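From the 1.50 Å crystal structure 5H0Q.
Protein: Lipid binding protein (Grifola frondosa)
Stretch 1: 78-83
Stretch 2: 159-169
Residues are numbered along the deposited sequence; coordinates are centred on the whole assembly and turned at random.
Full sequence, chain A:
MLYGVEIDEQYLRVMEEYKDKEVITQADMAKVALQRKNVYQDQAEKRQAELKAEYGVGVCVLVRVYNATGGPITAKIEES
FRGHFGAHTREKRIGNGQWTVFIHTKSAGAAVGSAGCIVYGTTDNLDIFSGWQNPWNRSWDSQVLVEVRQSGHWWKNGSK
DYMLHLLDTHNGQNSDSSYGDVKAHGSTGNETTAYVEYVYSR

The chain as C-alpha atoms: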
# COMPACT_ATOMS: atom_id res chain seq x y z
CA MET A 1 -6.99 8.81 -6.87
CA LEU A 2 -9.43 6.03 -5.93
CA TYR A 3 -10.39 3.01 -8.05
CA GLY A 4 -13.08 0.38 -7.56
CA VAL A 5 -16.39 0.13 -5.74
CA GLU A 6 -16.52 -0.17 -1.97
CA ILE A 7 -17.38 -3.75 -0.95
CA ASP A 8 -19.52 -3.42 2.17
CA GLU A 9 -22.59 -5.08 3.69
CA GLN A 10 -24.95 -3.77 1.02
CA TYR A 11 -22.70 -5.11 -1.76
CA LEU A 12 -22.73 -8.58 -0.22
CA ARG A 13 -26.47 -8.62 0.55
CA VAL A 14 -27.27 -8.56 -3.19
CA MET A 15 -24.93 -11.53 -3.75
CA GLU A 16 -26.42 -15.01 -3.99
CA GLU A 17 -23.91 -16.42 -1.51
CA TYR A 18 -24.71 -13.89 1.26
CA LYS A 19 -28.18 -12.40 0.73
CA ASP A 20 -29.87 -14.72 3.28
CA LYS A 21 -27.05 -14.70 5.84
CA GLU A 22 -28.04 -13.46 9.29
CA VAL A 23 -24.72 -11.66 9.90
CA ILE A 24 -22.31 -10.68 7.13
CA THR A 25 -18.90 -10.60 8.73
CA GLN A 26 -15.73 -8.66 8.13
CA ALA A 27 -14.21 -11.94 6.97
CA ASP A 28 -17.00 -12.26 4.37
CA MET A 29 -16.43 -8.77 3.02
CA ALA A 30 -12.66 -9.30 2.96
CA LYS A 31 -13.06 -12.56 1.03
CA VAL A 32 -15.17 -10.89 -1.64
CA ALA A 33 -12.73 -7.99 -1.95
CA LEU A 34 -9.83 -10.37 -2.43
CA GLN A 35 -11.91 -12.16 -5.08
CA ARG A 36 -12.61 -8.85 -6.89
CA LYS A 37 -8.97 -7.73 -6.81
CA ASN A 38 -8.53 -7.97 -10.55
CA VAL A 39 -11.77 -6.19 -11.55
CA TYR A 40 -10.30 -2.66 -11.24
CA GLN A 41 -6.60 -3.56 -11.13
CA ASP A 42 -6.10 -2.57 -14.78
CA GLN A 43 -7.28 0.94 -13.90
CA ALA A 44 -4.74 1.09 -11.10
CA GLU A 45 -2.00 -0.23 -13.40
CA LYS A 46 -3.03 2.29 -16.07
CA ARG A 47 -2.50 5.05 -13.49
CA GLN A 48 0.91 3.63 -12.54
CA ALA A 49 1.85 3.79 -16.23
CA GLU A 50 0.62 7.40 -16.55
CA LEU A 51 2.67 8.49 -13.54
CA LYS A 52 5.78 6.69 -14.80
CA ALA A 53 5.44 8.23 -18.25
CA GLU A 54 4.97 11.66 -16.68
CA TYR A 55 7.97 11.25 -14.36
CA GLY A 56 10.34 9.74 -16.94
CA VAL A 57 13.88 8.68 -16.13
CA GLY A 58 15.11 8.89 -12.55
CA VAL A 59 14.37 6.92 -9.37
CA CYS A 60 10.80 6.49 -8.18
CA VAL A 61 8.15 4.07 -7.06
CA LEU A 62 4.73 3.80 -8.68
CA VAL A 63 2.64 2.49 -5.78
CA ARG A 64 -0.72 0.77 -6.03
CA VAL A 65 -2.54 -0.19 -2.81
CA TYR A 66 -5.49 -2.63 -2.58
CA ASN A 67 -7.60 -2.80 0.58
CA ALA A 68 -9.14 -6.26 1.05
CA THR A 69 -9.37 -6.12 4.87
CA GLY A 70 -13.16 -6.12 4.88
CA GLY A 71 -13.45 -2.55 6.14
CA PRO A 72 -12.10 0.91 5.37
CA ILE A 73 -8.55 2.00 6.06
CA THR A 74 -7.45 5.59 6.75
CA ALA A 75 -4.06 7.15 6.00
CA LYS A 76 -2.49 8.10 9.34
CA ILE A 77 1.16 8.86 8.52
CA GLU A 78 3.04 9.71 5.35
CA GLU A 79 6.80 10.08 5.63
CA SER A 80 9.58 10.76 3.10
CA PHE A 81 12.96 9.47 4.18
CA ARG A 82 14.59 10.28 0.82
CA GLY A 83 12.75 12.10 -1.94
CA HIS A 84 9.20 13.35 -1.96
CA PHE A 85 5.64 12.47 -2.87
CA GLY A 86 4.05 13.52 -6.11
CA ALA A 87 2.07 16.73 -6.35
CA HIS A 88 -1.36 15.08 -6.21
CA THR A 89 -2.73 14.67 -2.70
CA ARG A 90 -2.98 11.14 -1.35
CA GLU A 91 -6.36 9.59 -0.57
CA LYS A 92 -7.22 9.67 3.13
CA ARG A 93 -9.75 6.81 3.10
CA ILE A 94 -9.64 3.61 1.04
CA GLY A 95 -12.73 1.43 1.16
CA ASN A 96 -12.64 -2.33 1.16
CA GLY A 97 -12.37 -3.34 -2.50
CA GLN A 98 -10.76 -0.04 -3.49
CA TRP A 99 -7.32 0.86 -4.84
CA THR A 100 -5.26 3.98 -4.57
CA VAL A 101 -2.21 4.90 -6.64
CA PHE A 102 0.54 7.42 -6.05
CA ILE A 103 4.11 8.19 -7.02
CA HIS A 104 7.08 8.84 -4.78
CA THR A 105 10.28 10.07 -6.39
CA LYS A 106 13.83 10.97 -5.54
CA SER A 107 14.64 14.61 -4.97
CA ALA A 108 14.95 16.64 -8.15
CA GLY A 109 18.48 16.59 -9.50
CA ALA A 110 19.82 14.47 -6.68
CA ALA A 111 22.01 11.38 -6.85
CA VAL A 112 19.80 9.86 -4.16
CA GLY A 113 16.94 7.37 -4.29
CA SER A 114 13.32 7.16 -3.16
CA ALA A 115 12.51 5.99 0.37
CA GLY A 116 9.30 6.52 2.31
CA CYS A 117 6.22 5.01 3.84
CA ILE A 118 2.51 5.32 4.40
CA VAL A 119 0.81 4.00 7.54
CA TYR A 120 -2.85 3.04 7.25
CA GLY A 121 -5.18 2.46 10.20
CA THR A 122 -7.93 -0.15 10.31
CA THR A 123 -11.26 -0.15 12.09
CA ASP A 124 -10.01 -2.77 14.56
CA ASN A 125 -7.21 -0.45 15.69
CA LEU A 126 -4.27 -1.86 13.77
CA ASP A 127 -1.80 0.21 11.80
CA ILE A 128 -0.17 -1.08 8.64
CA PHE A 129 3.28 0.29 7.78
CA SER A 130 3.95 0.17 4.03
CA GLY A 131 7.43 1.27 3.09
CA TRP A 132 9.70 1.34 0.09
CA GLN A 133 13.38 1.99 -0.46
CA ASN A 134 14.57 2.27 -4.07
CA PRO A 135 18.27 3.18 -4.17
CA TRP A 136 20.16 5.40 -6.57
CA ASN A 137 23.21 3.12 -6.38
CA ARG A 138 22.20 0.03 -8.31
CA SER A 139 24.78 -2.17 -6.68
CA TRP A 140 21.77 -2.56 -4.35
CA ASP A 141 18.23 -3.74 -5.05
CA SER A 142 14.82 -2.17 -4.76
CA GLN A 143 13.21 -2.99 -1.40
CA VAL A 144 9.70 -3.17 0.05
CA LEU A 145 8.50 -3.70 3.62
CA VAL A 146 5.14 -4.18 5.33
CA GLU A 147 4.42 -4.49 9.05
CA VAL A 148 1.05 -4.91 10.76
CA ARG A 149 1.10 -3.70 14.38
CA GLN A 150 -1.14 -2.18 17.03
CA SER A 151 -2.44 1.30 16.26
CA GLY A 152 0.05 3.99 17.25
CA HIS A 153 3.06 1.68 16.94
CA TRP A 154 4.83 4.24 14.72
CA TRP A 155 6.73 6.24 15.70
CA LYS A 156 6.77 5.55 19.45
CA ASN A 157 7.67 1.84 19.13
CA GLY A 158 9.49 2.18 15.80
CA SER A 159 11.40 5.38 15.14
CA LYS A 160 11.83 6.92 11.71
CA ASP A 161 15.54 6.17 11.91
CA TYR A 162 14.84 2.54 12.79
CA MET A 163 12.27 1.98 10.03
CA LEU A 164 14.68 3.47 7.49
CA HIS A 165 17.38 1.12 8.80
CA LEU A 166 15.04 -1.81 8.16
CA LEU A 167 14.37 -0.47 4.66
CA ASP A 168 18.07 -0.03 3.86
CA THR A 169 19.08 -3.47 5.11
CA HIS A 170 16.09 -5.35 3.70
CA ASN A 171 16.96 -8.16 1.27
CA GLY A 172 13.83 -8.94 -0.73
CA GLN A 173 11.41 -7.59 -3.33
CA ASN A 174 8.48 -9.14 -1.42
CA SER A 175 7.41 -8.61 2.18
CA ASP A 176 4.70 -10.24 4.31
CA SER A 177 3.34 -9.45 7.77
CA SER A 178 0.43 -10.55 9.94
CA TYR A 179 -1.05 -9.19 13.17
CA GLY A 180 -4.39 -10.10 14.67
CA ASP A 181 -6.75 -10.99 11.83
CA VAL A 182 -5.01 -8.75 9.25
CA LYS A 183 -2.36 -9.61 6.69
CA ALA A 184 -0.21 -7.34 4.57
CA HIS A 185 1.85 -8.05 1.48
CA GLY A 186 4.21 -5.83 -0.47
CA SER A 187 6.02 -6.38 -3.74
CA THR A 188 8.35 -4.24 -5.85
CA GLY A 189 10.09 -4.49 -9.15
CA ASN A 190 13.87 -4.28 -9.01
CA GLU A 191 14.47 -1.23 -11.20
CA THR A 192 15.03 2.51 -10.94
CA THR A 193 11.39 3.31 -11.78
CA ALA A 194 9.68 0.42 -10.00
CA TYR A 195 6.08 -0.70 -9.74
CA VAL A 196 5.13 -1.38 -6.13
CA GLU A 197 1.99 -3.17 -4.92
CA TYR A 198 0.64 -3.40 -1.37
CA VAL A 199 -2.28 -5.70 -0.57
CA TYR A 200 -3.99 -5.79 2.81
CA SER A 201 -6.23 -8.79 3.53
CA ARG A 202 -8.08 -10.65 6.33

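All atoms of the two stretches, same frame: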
# COMPACT_ATOMS: atom_id res chain seq x y z
N GLU A 78 2.24 9.76 6.57
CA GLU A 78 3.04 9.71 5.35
C GLU A 78 4.40 10.28 5.69
O GLU A 78 4.49 11.35 6.29
CB GLU A 78 2.43 10.55 4.23
CG GLU A 78 1.07 10.16 3.78
CD GLU A 78 0.52 11.17 2.80
OE1 GLU A 78 1.25 12.13 2.45
OE2 GLU A 78 -0.65 11.01 2.38
N GLU A 79 5.47 9.58 5.31
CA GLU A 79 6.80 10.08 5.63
C GLU A 79 7.75 9.83 4.47
O GLU A 79 7.80 8.71 3.94
CB GLU A 79 7.31 9.40 6.91
CG GLU A 79 8.65 9.88 7.40
CD GLU A 79 8.63 11.30 7.98
OE1 GLU A 79 7.53 11.83 8.25
OE2 GLU A 79 9.72 11.88 8.16
N SER A 80 8.48 10.87 4.07
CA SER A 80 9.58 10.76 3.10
C SER A 80 10.89 10.66 3.86
O SER A 80 11.27 11.60 4.57
CB SER A 80 9.65 11.97 2.17
OG SER A 80 8.49 12.08 1.38
N PHE A 81 11.61 9.56 3.66
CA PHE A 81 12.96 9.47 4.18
C PHE A 81 13.99 10.00 3.19
O PHE A 81 14.94 10.67 3.59
CB PHE A 81 13.28 8.02 4.54
CG PHE A 81 12.32 7.39 5.51
CD1 PHE A 81 12.16 7.92 6.77
CD2 PHE A 81 11.59 6.27 5.16
CE1 PHE A 81 11.28 7.34 7.67
CE2 PHE A 81 10.70 5.69 6.05
CZ PHE A 81 10.56 6.23 7.31
N ARG A 82 13.80 9.69 1.91
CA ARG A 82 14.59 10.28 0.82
C ARG A 82 13.61 10.55 -0.30
O ARG A 82 12.82 9.67 -0.64
CB ARG A 82 15.68 9.32 0.34
CG ARG A 82 16.61 8.86 1.41
CD ARG A 82 17.64 7.88 0.90
NE ARG A 82 18.44 7.40 2.01
CZ ARG A 82 18.40 6.17 2.52
NH1 ARG A 82 17.62 5.25 2.01
NH2 ARG A 82 19.17 5.87 3.55
N GLY A 83 13.65 11.76 -0.86
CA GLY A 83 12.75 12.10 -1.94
C GLY A 83 11.48 12.76 -1.44
O GLY A 83 11.43 13.34 -0.35
N SER A 159 11.02 4.04 15.55
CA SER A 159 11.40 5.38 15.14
C SER A 159 11.59 5.45 13.63
O SER A 159 11.81 4.44 12.95
CB SER A 159 12.70 5.79 15.81
OG SER A 159 13.78 5.06 15.26
N LYS A 160 11.54 6.68 13.13
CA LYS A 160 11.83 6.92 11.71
C LYS A 160 13.20 6.40 11.35
O LYS A 160 13.38 5.78 10.30
CB LYS A 160 11.74 8.41 11.41
CG LYS A 160 10.36 9.01 11.62
CD LYS A 160 10.35 10.51 11.39
CE LYS A 160 8.95 11.08 11.52
NZ LYS A 160 8.92 12.56 11.38
N ASP A 161 14.20 6.64 12.21
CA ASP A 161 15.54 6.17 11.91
C ASP A 161 15.58 4.66 11.86
O ASP A 161 16.31 4.07 11.05
CB ASP A 161 16.54 6.70 12.94
CG ASP A 161 16.76 8.19 12.82
OD1 ASP A 161 16.66 8.73 11.70
OD2 ASP A 161 17.05 8.84 13.85
N TYR A 162 14.82 4.00 12.74
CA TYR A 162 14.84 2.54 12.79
C TYR A 162 14.12 1.93 11.59
O TYR A 162 14.60 0.96 10.99
CB TYR A 162 14.20 2.05 14.09
CG TYR A 162 14.17 0.54 14.20
CD1 TYR A 162 15.34 -0.19 14.33
CD2 TYR A 162 12.97 -0.15 14.18
CE1 TYR A 162 15.32 -1.57 14.44
CE2 TYR A 162 12.94 -1.54 14.29
CZ TYR A 162 14.12 -2.24 14.42
OH TYR A 162 14.10 -3.61 14.52
N MET A 163 12.97 2.49 11.22
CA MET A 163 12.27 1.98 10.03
C MET A 163 13.11 2.16 8.77
O MET A 163 13.16 1.27 7.92
CB MET A 163 10.90 2.65 9.90
CG MET A 163 9.99 2.35 11.12
SD MET A 163 9.93 0.58 11.54
CE MET A 163 9.33 -0.12 9.99
N LEU A 164 13.80 3.29 8.64
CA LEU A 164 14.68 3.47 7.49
C LEU A 164 15.81 2.45 7.50
O LEU A 164 16.19 1.91 6.46
CB LEU A 164 15.22 4.90 7.47
CG LEU A 164 16.13 5.29 6.31
CD1 LEU A 164 15.44 5.08 4.96
CD2 LEU A 164 16.55 6.72 6.49
N HIS A 165 16.35 2.15 8.69
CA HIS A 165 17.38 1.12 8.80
C HIS A 165 16.86 -0.23 8.31
O HIS A 165 17.58 -0.96 7.62
CB HIS A 165 17.86 1.00 10.25
CG HIS A 165 18.70 -0.22 10.48
ND1 HIS A 165 18.34 -1.21 11.37
CD2 HIS A 165 19.87 -0.62 9.92
CE1 HIS A 165 19.26 -2.16 11.36
NE2 HIS A 165 20.20 -1.82 10.49
N LEU A 166 15.63 -0.58 8.67
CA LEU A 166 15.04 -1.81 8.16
C LEU A 166 14.89 -1.76 6.65
O LEU A 166 15.13 -2.77 5.96
CB LEU A 166 13.68 -2.06 8.82
CG LEU A 166 13.70 -2.41 10.32
CD1 LEU A 166 12.25 -2.60 10.81
CD2 LEU A 166 14.55 -3.65 10.57
N LEU A 167 14.53 -0.60 6.11
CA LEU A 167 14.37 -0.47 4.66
C LEU A 167 15.70 -0.58 3.94
O LEU A 167 15.77 -1.19 2.86
CB LEU A 167 13.68 0.85 4.33
CG LEU A 167 12.16 0.85 4.57
CD1 LEU A 167 11.57 2.27 4.53
CD2 LEU A 167 11.43 -0.05 3.56
N ASP A 168 16.77 -0.02 4.52
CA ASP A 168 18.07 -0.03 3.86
C ASP A 168 18.72 -1.40 3.90
O ASP A 168 19.47 -1.76 2.98
CB ASP A 168 19.01 0.99 4.50
CG ASP A 168 18.64 2.42 4.16
OD1 ASP A 168 19.24 3.34 4.75
OD2 ASP A 168 17.76 2.61 3.30
N THR A 169 18.45 -2.17 4.95
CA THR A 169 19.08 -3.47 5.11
C THR A 169 18.17 -4.62 4.69
O THR A 169 18.57 -5.78 4.80
CB THR A 169 19.53 -3.66 6.56
OG1 THR A 169 18.41 -3.68 7.45
CG2 THR A 169 20.49 -2.55 6.97

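Residues 78 to 80 belong to a strand that begins earlier in the chain, and at F81 the backbone turns a corner. The second stretch is helical from K160, and its backbone amides pair regularly with carbonyls four residues back, from M163 N to S159 O (2.9 Å) through T169 N to H165 O (3.1 Å). S159 occupies the N-cap position: its OG accepts a hydrogen bond from Y162 N at 2.9 Å, satisfying an amide that the first turn leaves without a helical partner. The two backbones stay well apart, with F81 CA and L164 CA the nearest such pair at 7.1 Å, so the contact is made almost wholly by side chains.

The helix meets the strand with residues spaced three and four apart. K160, M163, L164 and L167 all direct their CA-to-CB bonds toward the first stretch, and D168 starts sideways but brings its carboxylate nearer. On the strand side alternation does the selecting: E79 and F81 point toward the helix, while the side chains of E78 and S80 are out of reach. R82, just past the corner, also points toward it.

The two stretches bury 384 Å² between them, summed over both sides. F81 is the centre of the contact and gives up more area than any other residue here. With chi1 in the m well, its ring lies among K160, M163, L164 and L167. L164 covers one face of the ring through CB, and its CD1 reaches F81 CB at 3.7 Å. F81 CE2 meets L167 CD1 at 3.8 Å, and F81 CE1 lies 3.7 Å from K160 O, a carbonyl already engaged by L164 N. M163 contributes mostly its base: its CB is 4.4 Å from F81 CZ, while the end of the side chain leads away. M163 and L167 are buried in the structure as a whole, which suits their apolar side chains. A flat, broad ring suits this place because it can touch two successive turns of the helix at once, and leucines offer branched, apolar surface to meet it.

Charged pairs flank this apolar centre. The stronger is R82 with D168, a two-pronged salt bridge in which R82 NH2 donates to D168 OD1 at 2.8 Å and R82 NH1 to D168 OD2 at 2.9 Å, both nearly straight. Extended t rotamers at chi2 and chi3 carry the guanidinium out to the carboxylate, which meets it at the edge, near its plane. One face of the same group rests on L164, with R82 NH1 3.7 Å from L164 CD1, so this leucine serves both the phenylalanine and the arginine.

Toward the start of the helix, K160 extends fully, with chi2 to chi4 all t, to place its amine by E79. This salt bridge is looser: the hydrogen bonds from K160 NZ to E79 OE2 (3.4 Å) and E79 OE1 (3.5 Å) are weak. The aliphatic part of K160 is useful too, since its CB packs 3.9 Å from F81 CE1. The rule to be read is an aromatic centre seated on the helix, with charged pairs, R82 to D168 and K160 to E79, beside it.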